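Local coordinates for beta-L-arabinobiosidase (Bacteroides thetaiotaomicron, PDB 5MQR), which probably hydrolyses glycosidic linkages of plant pectin as a beta-L-arabinobiosidase in a gut bacterium, and may also have exo-alpha-sialidase activity, at residues A[453-458]-A[595-600]; A[485-490]-A[569-574]; A[354-359]-A[395-400]. All coordinates share one frame; numbering follows the deposited sequence.

Contact 1 of 3, residues A[453-458]-A[595-600]; sequences KDPFDY and GQEPLA. With CA (calcium ion), chain J.
The backbone oxygen of K453 is held by two neighbouring residues of the other segment. E597 N donates a nearly straight hydrogen bond to K453 O (2.9 Å, 173° at the hydrogen). The donor sits well above the carbonyl plane. The CA-H of Q596 adds a weaker C-H...O contact to the same oxygen. Next along the chain, D454 O binds a calcium ion at 2.4 Å. E597 reaches that ion from the other loop. Its side chain runs straight beyond CG (chi2 -179°) past CA of P455, so that E597 OE1 meets the calcium at 2.7 Å. The metal thus draws two oxygens, E597 OE1 and D454 O, to within 3.2 Å of each other. D457 O, two waters and D452 also bind it. The P455 ring lies against the backbone of the second loop, with its CD 3.4 Å from G595 O. At the outer end, the side chains of K453 and Q596 run side by side in the same direction. One water accepts from K453 NZ and donates to Q596 OE1. A type I turn from D454 to D457 shapes the metal-binding loop. Within it F456 N donates to D454 OD1 (2.8 Å), an Asx turn. D454 OD1 also pairs with R58. The whole is a calcium site that ties two surface loops together, the first within a region classed as a sialidase-like CBM domain.

Contact 2 of 3, residues A[485-490]-A[569-574]; sequences GILQID and FRTGEM
The guanidinium of R570 is ringed at its edge by Q488 OE1, D490 OD2, the carbonyl oxygen of G572 and a water. CG of the selenomethionine M574 lies over one face, toward the rim. The other flat group is the F569 ring, with I489 CG2 over one face. I489 CG1 meets F569 CD2 at 3.8 Å, and F475 packs edge-to-face with the same ring. R570 NH2 donates twice: to Q488 OE1 at 2.8 Å and, in a salt bridge, to D490 OD2 at 2.9 Å. Both oxygens lie near the guanidinium plane, but NH2 approaches D490 OD2 from above the carboxylate plane. A bend at chi3 (36°) turns the R570 chain so that NE can bond G572 O. In the backbone, Q488 and R570 form an antiparallel hydrogen-bonded pair, with Q488 N to R570 O at 2.8 Å and R570 N to Q488 O at 2.9 Å. The pair joins adjacent strands 487-492 and 564-570 of a mixed sheet. At the strand end I486 CG2 presses on G572 CA at 3.5 Å, closer than usual for carbons. A leucine in place of R570 would probably leave Q488 OE1 and G572 O without this donor and D490 OD2 without its arginine mate. D490 OD1 has another in R501. With two arginines beside it, D490 is likely to stay ionised, so a buried charge is balanced where the strands meet.

Contact 3 of 3, residues A[354-359]-A[395-400]; sequences EITPMR and KEDMWI
E396 opens a salt-bridge network with R359 at a classic beta bulge, where E396 and D397 both face V393 of the adjacent strand. The E396 side chain is extended, with CG opposite the backbone N (chi1 -177°), and reaches the loop 354-359. There E396 OE2 accepts from R359 N through its syn lone pair, at 3.0 Å. The same oxygen hangs over one face of the R359 guanidinium. It lies 3.2 Å from R359 NH1, but no guanidinium N-H points at it, so that second attraction is of charge alone. E396 OE1 rests on CG of the selenomethionine M358 and pairs with K365. D397 comes next and takes R359 end-on. R359 NH1 bonds D397 OD2 and R359 NH2 bonds D397 OD1, each at 2.8 Å and each to a syn lone pair. The two bonds hold the guanidinium nearly coplanar with the carboxylate, 9° apart. W399 follows on the strand, its ring obliquely beside T356. T356 OG1 also hydrogen-bonds D457. A single water, lying in the plane of the indole at its edge, accepts from W399 NE1 (2.8 Å) and donates to T356 OG1 and D397 OD2.

Contact 3 closes first along the chain. Contact 1 then opens, and contact 2 is nested inside the loop it closes. The centres of contacts 1 and 2 are about 13 Å apart, those of 1 and 3 about 15 Å, and those of 2 and 3 about 19 Å. Contacts 2 and 3 do not touch, but both reach the same mixed sheet, through strands 487-492 and 564-570 and through strand 397-403. Contact 1 touches both. Y458 packs on R570 and T571, while F456 packs on R359. D457 OD2 with T356 OG1 and Y458 OH with E354 OE1 are probable hydrogen bonds. The calcium loop 453-458 therefore joins the sialidase-like CBM region to the BNR repeat-like segment 354-359.

Contact 1 of 3, residues A[453-458]-A[595-600]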
loop_
_atom_site.group_PDB
_atom_site.type_symbol
_atom_site.label_atom_id
_atom_site.label_comp_id
_atom_site.label_asym_id
_atom_site.label_seq_id
_atom_site.Cartn_x
_atom_site.Cartn_y
_atom_site.Cartn_z
ATOM N N LYS A 453 -13.165 -10.501 -32.670
ATOM C CA LYS A 453 -13.940 -11.191 -33.695
ATOM C C LYS A 453 -14.983 -12.091 -33.064
ATOM O O LYS A 453 -15.493 -12.985 -33.724
ATOM C CB LYS A 453 -13.035 -11.996 -34.636
ATOM C CG LYS A 453 -12.287 -13.115 -33.941
ATOM C CD LYS A 453 -11.515 -13.980 -34.917
ATOM C CE LYS A 453 -10.331 -13.273 -35.528
ATOM N NZ LYS A 453 -9.331 -14.297 -35.955
ATOM N N ASP A 454 -15.329 -11.820 -31.811
ATOM C CA ASP A 454 -16.197 -12.689 -31.051
ATOM C C ASP A 454 -17.557 -12.039 -30.982
ATOM O O ASP A 454 -17.683 -10.990 -30.375
ATOM C CB ASP A 454 -15.645 -12.890 -29.628
ATOM C CG ASP A 454 -16.338 -14.047 -28.881
ATOM O OD1 ASP A 454 -17.529 -14.333 -29.177
ATOM O OD2 ASP A 454 -15.663 -14.696 -28.027
ATOM N N PRO A 455 -18.600 -12.683 -31.543
ATOM C CA PRO A 455 -19.952 -12.118 -31.433
ATOM C C PRO A 455 -20.536 -12.110 -30.047
ATOM O O PRO A 455 -21.562 -11.462 -29.836
ATOM C CB PRO A 455 -20.810 -13.064 -32.291
ATOM C CG PRO A 455 -19.836 -13.810 -33.138
ATOM C CD PRO A 455 -18.612 -13.946 -32.297
ATOM N N PHE A 456 -19.924 -12.865 -29.138
ATOM C CA PHE A 456 -20.453 -13.059 -27.808
ATOM C C PHE A 456 -19.561 -12.519 -26.685
ATOM O O PHE A 456 -19.859 -12.716 -25.527
ATOM C CB PHE A 456 -20.755 -14.552 -27.620
ATOM C CG PHE A 456 -21.742 -15.076 -28.617
ATOM C CD1 PHE A 456 -23.108 -14.812 -28.464
ATOM C CD2 PHE A 456 -21.313 -15.763 -29.732
ATOM C CE1 PHE A 456 -24.030 -15.246 -29.395
ATOM C CE2 PHE A 456 -22.235 -16.213 -30.667
ATOM C CZ PHE A 456 -23.591 -15.955 -30.497
ATOM N N ASP A 457 -18.487 -11.826 -27.005
ATOM C CA ASP A 457 -17.598 -11.298 -25.973
ATOM C C ASP A 457 -16.799 -10.138 -26.560
ATOM O O ASP A 457 -16.961 -9.813 -27.743
ATOM C CB ASP A 457 -16.675 -12.419 -25.405
ATOM C CG ASP A 457 -16.468 -12.308 -23.878
ATOM O OD1 ASP A 457 -16.531 -11.166 -23.352
ATOM O OD2 ASP A 457 -16.259 -13.356 -23.219
ATOM N N TYR A 458 -15.958 -9.516 -25.733
ATOM C CA TYR A 458 -15.156 -8.384 -26.143
ATOM C C TYR A 458 -13.833 -8.386 -25.411
ATOM O O TYR A 458 -13.680 -9.109 -24.415
ATOM C CB TYR A 458 -15.906 -7.076 -25.877
ATOM C CG TYR A 458 -16.659 -7.034 -24.570
ATOM C CD1 TYR A 458 -15.979 -6.989 -23.323
ATOM C CD2 TYR A 458 -18.045 -7.004 -24.561
ATOM C CE1 TYR A 458 -16.697 -6.942 -22.124
ATOM C CE2 TYR A 458 -18.761 -6.938 -23.376
ATOM C CZ TYR A 458 -18.094 -6.905 -22.169
ATOM O OH TYR A 458 -18.857 -6.835 -21.037
ATOM N N GLY A 595 -20.260 -18.968 -34.679
ATOM C CA GLY A 595 -19.836 -18.015 -35.724
ATOM C C GLY A 595 -18.881 -16.940 -35.208
ATOM O O GLY A 595 -18.643 -16.845 -33.999
ATOM N N GLN A 596 -18.357 -16.146 -36.146
ATOM C CA GLN A 596 -17.467 -15.017 -35.902
ATOM C C GLN A 596 -18.103 -13.698 -36.330
ATOM O O GLN A 596 -19.016 -13.685 -37.147
ATOM C CB GLN A 596 -16.199 -15.145 -36.728
ATOM C CG GLN A 596 -15.205 -16.183 -36.269
ATOM C CD GLN A 596 -14.036 -16.261 -37.235
ATOM O OE1 GLN A 596 -13.492 -15.241 -37.661
ATOM N NE2 GLN A 596 -13.653 -17.467 -37.600
ATOM N N GLU A 597 -17.589 -12.603 -35.763
ATOM C CA GLU A 597 -17.902 -11.218 -36.148
ATOM C C GLU A 597 -16.732 -10.834 -37.016
ATOM O O GLU A 597 -15.624 -11.310 -36.775
ATOM C CB GLU A 597 -17.873 -10.240 -34.926
ATOM C CG GLU A 597 -19.205 -9.872 -34.300
ATOM C CD GLU A 597 -19.100 -8.873 -33.105
ATOM O OE1 GLU A 597 -18.007 -8.607 -32.447
ATOM O OE2 GLU A 597 -20.203 -8.322 -32.829
ATOM N N PRO A 598 -16.919 -9.899 -37.948
ATOM C CA PRO A 598 -15.720 -9.389 -38.646
ATOM C C PRO A 598 -14.786 -8.663 -37.675
ATOM O O PRO A 598 -15.248 -7.965 -36.776
ATOM C CB PRO A 598 -16.289 -8.409 -39.695
ATOM C CG PRO A 598 -17.759 -8.731 -39.787
ATOM C CD PRO A 598 -18.152 -9.243 -38.418
ATOM N N LEU A 599 -13.486 -8.818 -37.879
ATOM C CA LEU A 599 -12.482 -8.330 -36.934
ATOM C C LEU A 599 -12.538 -6.823 -36.742
ATOM O O LEU A 599 -12.552 -6.084 -37.721
ATOM C CB LEU A 599 -11.091 -8.703 -37.435
ATOM C CG LEU A 599 -9.900 -8.342 -36.542
ATOM C CD1 LEU A 599 -9.971 -9.099 -35.209
ATOM C CD2 LEU A 599 -8.616 -8.648 -37.323
ATOM N N ALA A 600 -12.567 -6.386 -35.481
ATOM C CA ALA A 600 -12.379 -4.985 -35.116
ATOM C C ALA A 600 -11.146 -4.901 -34.249
ATOM O O ALA A 600 -10.968 -5.735 -33.342
ATOM C CB ALA A 600 -13.585 -4.449 -34.357
HETATM CA CA CA J . -17.428 -8.719 -29.799
HETATM O O HOH W 1 -10.453 -15.110 -38.201
HETATM O O HOH W 2 -19.770 -9.100 -29.137
HETATM O O HOH W 3 -18.240 -6.614 -28.902
#

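Contact 2 of 3, residues A[485-490]-A[569-574]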
loop_
_atom_site.group_PDB
_atom_site.type_symbol
_atom_site.label_atom_id
_atom_site.label_comp_id
_atom_site.label_asym_id
_atom_site.label_seq_id
_atom_site.Cartn_x
_atom_site.Cartn_y
_atom_site.Cartn_z
ATOM N N GLY A 485 -17.677 -2.591 -35.574
ATOM C CA GLY A 485 -17.169 -2.656 -34.216
ATOM C C GLY A 485 -17.589 -1.474 -33.351
ATOM O O GLY A 485 -18.178 -0.488 -33.822
ATOM N N ILE A 486 -17.250 -1.575 -32.079
ATOM C CA ILE A 486 -17.483 -0.497 -31.137
ATOM C C ILE A 486 -16.357 -0.490 -30.104
ATOM O O ILE A 486 -15.865 -1.546 -29.721
ATOM C CB ILE A 486 -18.891 -0.625 -30.497
ATOM C CG1 ILE A 486 -19.235 0.619 -29.656
ATOM C CG2 ILE A 486 -18.979 -1.867 -29.625
ATOM C CD1 ILE A 486 -20.703 0.706 -29.228
ATOM N N LEU A 487 -15.922 0.706 -29.698
ATOM C CA LEU A 487 -15.043 0.854 -28.533
ATOM C C LEU A 487 -15.697 1.794 -27.543
ATOM O O LEU A 487 -15.996 2.934 -27.887
ATOM C CB LEU A 487 -13.679 1.406 -28.930
ATOM C CG LEU A 487 -12.682 1.537 -27.779
ATOM C CD1 LEU A 487 -12.224 0.180 -27.259
ATOM C CD2 LEU A 487 -11.507 2.354 -28.248
ATOM N N GLN A 488 -15.944 1.309 -26.327
ATOM C CA GLN A 488 -16.436 2.181 -25.251
ATOM C C GLN A 488 -15.313 2.510 -24.287
ATOM O O GLN A 488 -14.568 1.617 -23.908
ATOM C CB GLN A 488 -17.571 1.519 -24.506
ATOM C CG GLN A 488 -18.759 1.249 -25.405
ATOM C CD GLN A 488 -19.996 0.922 -24.616
ATOM O OE1 GLN A 488 -19.919 0.313 -23.536
ATOM N NE2 GLN A 488 -21.150 1.343 -25.133
ATOM N N ILE A 489 -15.214 3.785 -23.909
ATOM C CA ILE A 489 -14.244 4.265 -22.935
ATOM C C ILE A 489 -15.008 4.875 -21.744
ATOM O O ILE A 489 -15.678 5.903 -21.886
ATOM C CB ILE A 489 -13.270 5.297 -23.559
ATOM C CG1 ILE A 489 -12.545 4.696 -24.752
ATOM C CG2 ILE A 489 -12.211 5.717 -22.542
ATOM C CD1 ILE A 489 -11.756 5.705 -25.547
ATOM N N ASP A 490 -14.902 4.229 -20.590
ATOM C CA ASP A 490 -15.688 4.563 -19.408
ATOM C C ASP A 490 -14.779 5.072 -18.281
ATOM O O ASP A 490 -13.693 4.561 -18.090
ATOM C CB ASP A 490 -16.446 3.323 -18.888
ATOM C CG ASP A 490 -17.643 2.932 -19.753
ATOM O OD1 ASP A 490 -17.849 3.533 -20.849
ATOM O OD2 ASP A 490 -18.373 1.983 -19.336
ATOM N N PHE A 569 -11.424 0.424 -21.228
ATOM C CA PHE A 569 -11.496 0.403 -22.686
ATOM C C PHE A 569 -12.076 -0.973 -23.029
ATOM O O PHE A 569 -11.474 -2.011 -22.676
ATOM C CB PHE A 569 -10.112 0.606 -23.326
ATOM C CG PHE A 569 -9.403 1.886 -22.920
ATOM C CD1 PHE A 569 -8.797 2.001 -21.690
ATOM C CD2 PHE A 569 -9.287 2.941 -23.804
ATOM C CE1 PHE A 569 -8.133 3.161 -21.317
ATOM C CE2 PHE A 569 -8.617 4.103 -23.455
ATOM C CZ PHE A 569 -8.028 4.216 -22.215
ATOM N N ARG A 570 -13.245 -0.990 -23.689
ATOM C CA ARG A 570 -13.990 -2.228 -23.934
ATOM C C ARG A 570 -14.510 -2.267 -25.374
ATOM O O ARG A 570 -15.147 -1.306 -25.820
ATOM C CB ARG A 570 -15.177 -2.287 -22.967
ATOM C CG ARG A 570 -15.991 -3.561 -23.037
ATOM C CD ARG A 570 -17.245 -3.512 -22.175
ATOM N NE ARG A 570 -17.850 -2.187 -22.156
ATOM C CZ ARG A 570 -17.851 -1.345 -21.127
ATOM N NH1 ARG A 570 -17.307 -1.674 -19.967
ATOM N NH2 ARG A 570 -18.410 -0.142 -21.267
ATOM N N THR A 571 -14.299 -3.376 -26.083
ATOM C CA THR A 571 -14.673 -3.433 -27.516
ATOM C C THR A 571 -16.124 -3.893 -27.726
ATOM O O THR A 571 -16.416 -4.619 -28.657
ATOM C CB THR A 571 -13.719 -4.340 -28.328
ATOM O OG1 THR A 571 -13.896 -5.698 -27.929
ATOM C CG2 THR A 571 -12.258 -3.916 -28.113
ATOM N N GLY A 572 -17.027 -3.466 -26.857
ATOM C CA GLY A 572 -18.423 -3.919 -26.872
ATOM C C GLY A 572 -19.262 -3.233 -25.810
ATOM O O GLY A 572 -18.746 -2.538 -24.937
ATOM N N GLU A 573 -20.564 -3.447 -25.885
ATOM C CA GLU A 573 -21.487 -2.951 -24.882
ATOM C C GLU A 573 -21.621 -4.026 -23.834
ATOM O O GLU A 573 -21.605 -5.216 -24.162
ATOM C CB GLU A 573 -22.858 -2.679 -25.513
ATOM C CG GLU A 573 -22.789 -1.715 -26.680
ATOM C CD GLU A 573 -24.128 -1.455 -27.330
ATOM O OE1 GLU A 573 -24.370 -2.054 -28.398
ATOM O OE2 GLU A 573 -24.921 -0.657 -26.774
HETATM N N MSE A 574 -21.801 -3.619 -22.584
HETATM C CA MSE A 574 -22.122 -4.555 -21.509
HETATM C C MSE A 574 -23.462 -5.162 -21.734
HETATM O O MSE A 574 -24.365 -4.503 -22.215
HETATM C CB MSE A 574 -22.137 -3.897 -20.131
HETATM C CG MSE A 574 -20.714 -3.962 -19.573
HETATM SE SE MSE A 574 -20.400 -2.653 -18.134
HETATM C CE MSE A 574 -21.429 -1.045 -18.683
HETATM O O HOH W 4 -16.260 -4.499 -31.459
HETATM O O HOH W 5 -21.964 -0.799 -22.265
HETATM O O HOH W 6 -23.838 0.613 -24.449
HETATM O O HOH W 7 -17.427 0.003 -17.554
#

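Contact 3 of 3, residues A[354-359]-A[395-400]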
loop_
_atom_site.group_PDB
_atom_site.type_symbol
_atom_site.label_atom_id
_atom_site.label_comp_id
_atom_site.label_asym_id
_atom_site.label_seq_id
_atom_site.Cartn_x
_atom_site.Cartn_y
_atom_site.Cartn_z
ATOM N N GLU A 354 -16.971 -10.203 -15.515
ATOM C CA GLU A 354 -17.681 -10.353 -16.793
ATOM C C GLU A 354 -18.409 -11.703 -16.854
ATOM O O GLU A 354 -17.999 -12.672 -16.201
ATOM C CB GLU A 354 -16.667 -10.275 -17.939
ATOM C CG GLU A 354 -15.903 -8.954 -18.012
ATOM C CD GLU A 354 -16.782 -7.794 -18.472
ATOM O OE1 GLU A 354 -17.720 -8.033 -19.270
ATOM O OE2 GLU A 354 -16.537 -6.630 -18.061
ATOM N N ILE A 355 -19.503 -11.761 -17.614
ATOM C CA ILE A 355 -20.168 -13.021 -17.884
ATOM C C ILE A 355 -20.405 -13.100 -19.391
ATOM O O ILE A 355 -21.338 -12.473 -19.929
ATOM C CB ILE A 355 -21.512 -13.193 -17.134
ATOM C CG1 ILE A 355 -21.359 -13.002 -15.619
ATOM C CG2 ILE A 355 -22.123 -14.572 -17.429
ATOM C CD1 ILE A 355 -22.676 -13.034 -14.865
ATOM N N THR A 356 -19.553 -13.873 -20.060
ATOM C CA THR A 356 -19.806 -14.328 -21.415
ATOM C C THR A 356 -21.229 -14.921 -21.456
ATOM O O THR A 356 -21.617 -15.624 -20.520
ATOM C CB THR A 356 -18.795 -15.426 -21.806
ATOM O OG1 THR A 356 -17.466 -15.009 -21.454
ATOM C CG2 THR A 356 -18.843 -15.703 -23.291
ATOM N N PRO A 357 -22.022 -14.615 -22.498
ATOM C CA PRO A 357 -23.283 -15.347 -22.639
ATOM C C PRO A 357 -23.023 -16.858 -22.851
ATOM O O PRO A 357 -22.070 -17.207 -23.543
ATOM C CB PRO A 357 -23.939 -14.728 -23.880
ATOM C CG PRO A 357 -23.057 -13.651 -24.362
ATOM C CD PRO A 357 -21.742 -13.761 -23.660
HETATM N N MSE A 358 -23.841 -17.734 -22.226
HETATM C CA MSE A 358 -23.736 -19.164 -22.484
HETATM C C MSE A 358 -24.276 -19.421 -23.870
HETATM O O MSE A 358 -25.443 -19.176 -24.150
HETATM C CB MSE A 358 -24.542 -19.958 -21.471
HETATM C CG MSE A 358 -24.373 -21.478 -21.609
HETATM SE SE MSE A 358 -25.675 -22.385 -20.442
HETATM C CE MSE A 358 -25.147 -21.704 -18.675
ATOM N N ARG A 359 -23.436 -19.891 -24.762
ATOM C CA ARG A 359 -23.698 -20.149 -26.164
ATOM C C ARG A 359 -24.417 -21.465 -26.389
ATOM O O ARG A 359 -25.255 -21.548 -27.286
ATOM C CB ARG A 359 -22.403 -20.063 -26.966
ATOM C CG ARG A 359 -21.754 -18.677 -26.841
ATOM C CD ARG A 359 -20.471 -18.523 -27.638
ATOM N NE ARG A 359 -19.459 -19.542 -27.402
ATOM C CZ ARG A 359 -18.669 -19.622 -26.331
ATOM N NH1 ARG A 359 -18.795 -18.776 -25.306
ATOM N NH2 ARG A 359 -17.762 -20.579 -26.276
ATOM N N LYS A 395 -19.749 -23.233 -17.120
ATOM C CA LYS A 395 -19.408 -24.644 -17.434
ATOM C C LYS A 395 -19.250 -24.863 -18.942
ATOM O O LYS A 395 -19.641 -25.905 -19.483
ATOM C CB LYS A 395 -20.437 -25.617 -16.889
ATOM C CG LYS A 395 -20.928 -25.285 -15.491
ATOM C CD LYS A 395 -21.561 -26.520 -14.840
ATOM C CE LYS A 395 -22.103 -26.164 -13.469
ATOM N NZ LYS A 395 -22.983 -27.218 -12.872
ATOM N N GLU A 396 -18.630 -23.891 -19.600
ATOM C CA GLU A 396 -18.529 -23.878 -21.072
ATOM C C GLU A 396 -17.132 -23.517 -21.558
ATOM O O GLU A 396 -16.558 -24.204 -22.405
ATOM C CB GLU A 396 -19.552 -22.894 -21.637
ATOM C CG GLU A 396 -19.610 -22.839 -23.160
ATOM C CD GLU A 396 -20.856 -22.129 -23.681
ATOM O OE1 GLU A 396 -21.939 -22.749 -23.640
ATOM O OE2 GLU A 396 -20.754 -20.962 -24.131
ATOM N N ASP A 397 -16.622 -22.397 -21.060
ATOM C CA ASP A 397 -15.304 -21.900 -21.428
ATOM C C ASP A 397 -14.363 -22.038 -20.218
ATOM O O ASP A 397 -14.775 -21.791 -19.097
ATOM C CB ASP A 397 -15.405 -20.429 -21.858
ATOM C CG ASP A 397 -16.288 -20.234 -23.068
ATOM O OD1 ASP A 397 -16.256 -21.123 -23.935
ATOM O OD2 ASP A 397 -17.006 -19.194 -23.172
HETATM N N MSE A 398 -13.104 -22.413 -20.470
HETATM C CA MSE A 398 -12.094 -22.576 -19.415
HETATM C C MSE A 398 -11.236 -21.336 -19.373
HETATM O O MSE A 398 -10.796 -20.810 -20.420
HETATM C CB MSE A 398 -11.255 -23.839 -19.597
HETATM C CG MSE A 398 -12.045 -25.126 -19.793
HETATM SE SE MSE A 398 -13.438 -25.324 -18.444
HETATM C CE MSE A 398 -12.264 -25.450 -16.877
ATOM N N TRP A 399 -11.024 -20.843 -18.154
ATOM C CA TRP A 399 -10.279 -19.615 -17.899
ATOM C C TRP A 399 -9.207 -19.817 -16.813
ATOM O O TRP A 399 -9.260 -20.772 -16.011
ATOM C CB TRP A 399 -11.229 -18.521 -17.399
ATOM C CG TRP A 399 -12.115 -17.943 -18.404
ATOM C CD1 TRP A 399 -13.251 -18.493 -18.909
ATOM C CD2 TRP A 399 -11.990 -16.658 -19.004
ATOM N NE1 TRP A 399 -13.846 -17.627 -19.785
ATOM C CE2 TRP A 399 -13.086 -16.499 -19.881
ATOM C CE3 TRP A 399 -11.057 -15.624 -18.888
ATOM C CZ2 TRP A 399 -13.267 -15.366 -20.653
ATOM C CZ3 TRP A 399 -11.232 -14.482 -19.670
ATOM C CH2 TRP A 399 -12.335 -14.362 -20.542
ATOM N N ILE A 400 -8.261 -18.888 -16.787
ATOM C CA ILE A 400 -7.348 -18.723 -15.655
ATOM C C ILE A 400 -7.246 -17.217 -15.321
ATOM O O ILE A 400 -7.442 -16.383 -16.180
ATOM C CB ILE A 400 -5.965 -19.392 -15.935
ATOM C CG1 ILE A 400 -5.267 -19.803 -14.630
ATOM C CG2 ILE A 400 -5.042 -18.499 -16.793
ATOM C CD1 ILE A 400 -4.054 -20.723 -14.817
HETATM O O HOH W 8 -16.181 -17.280 -21.307
#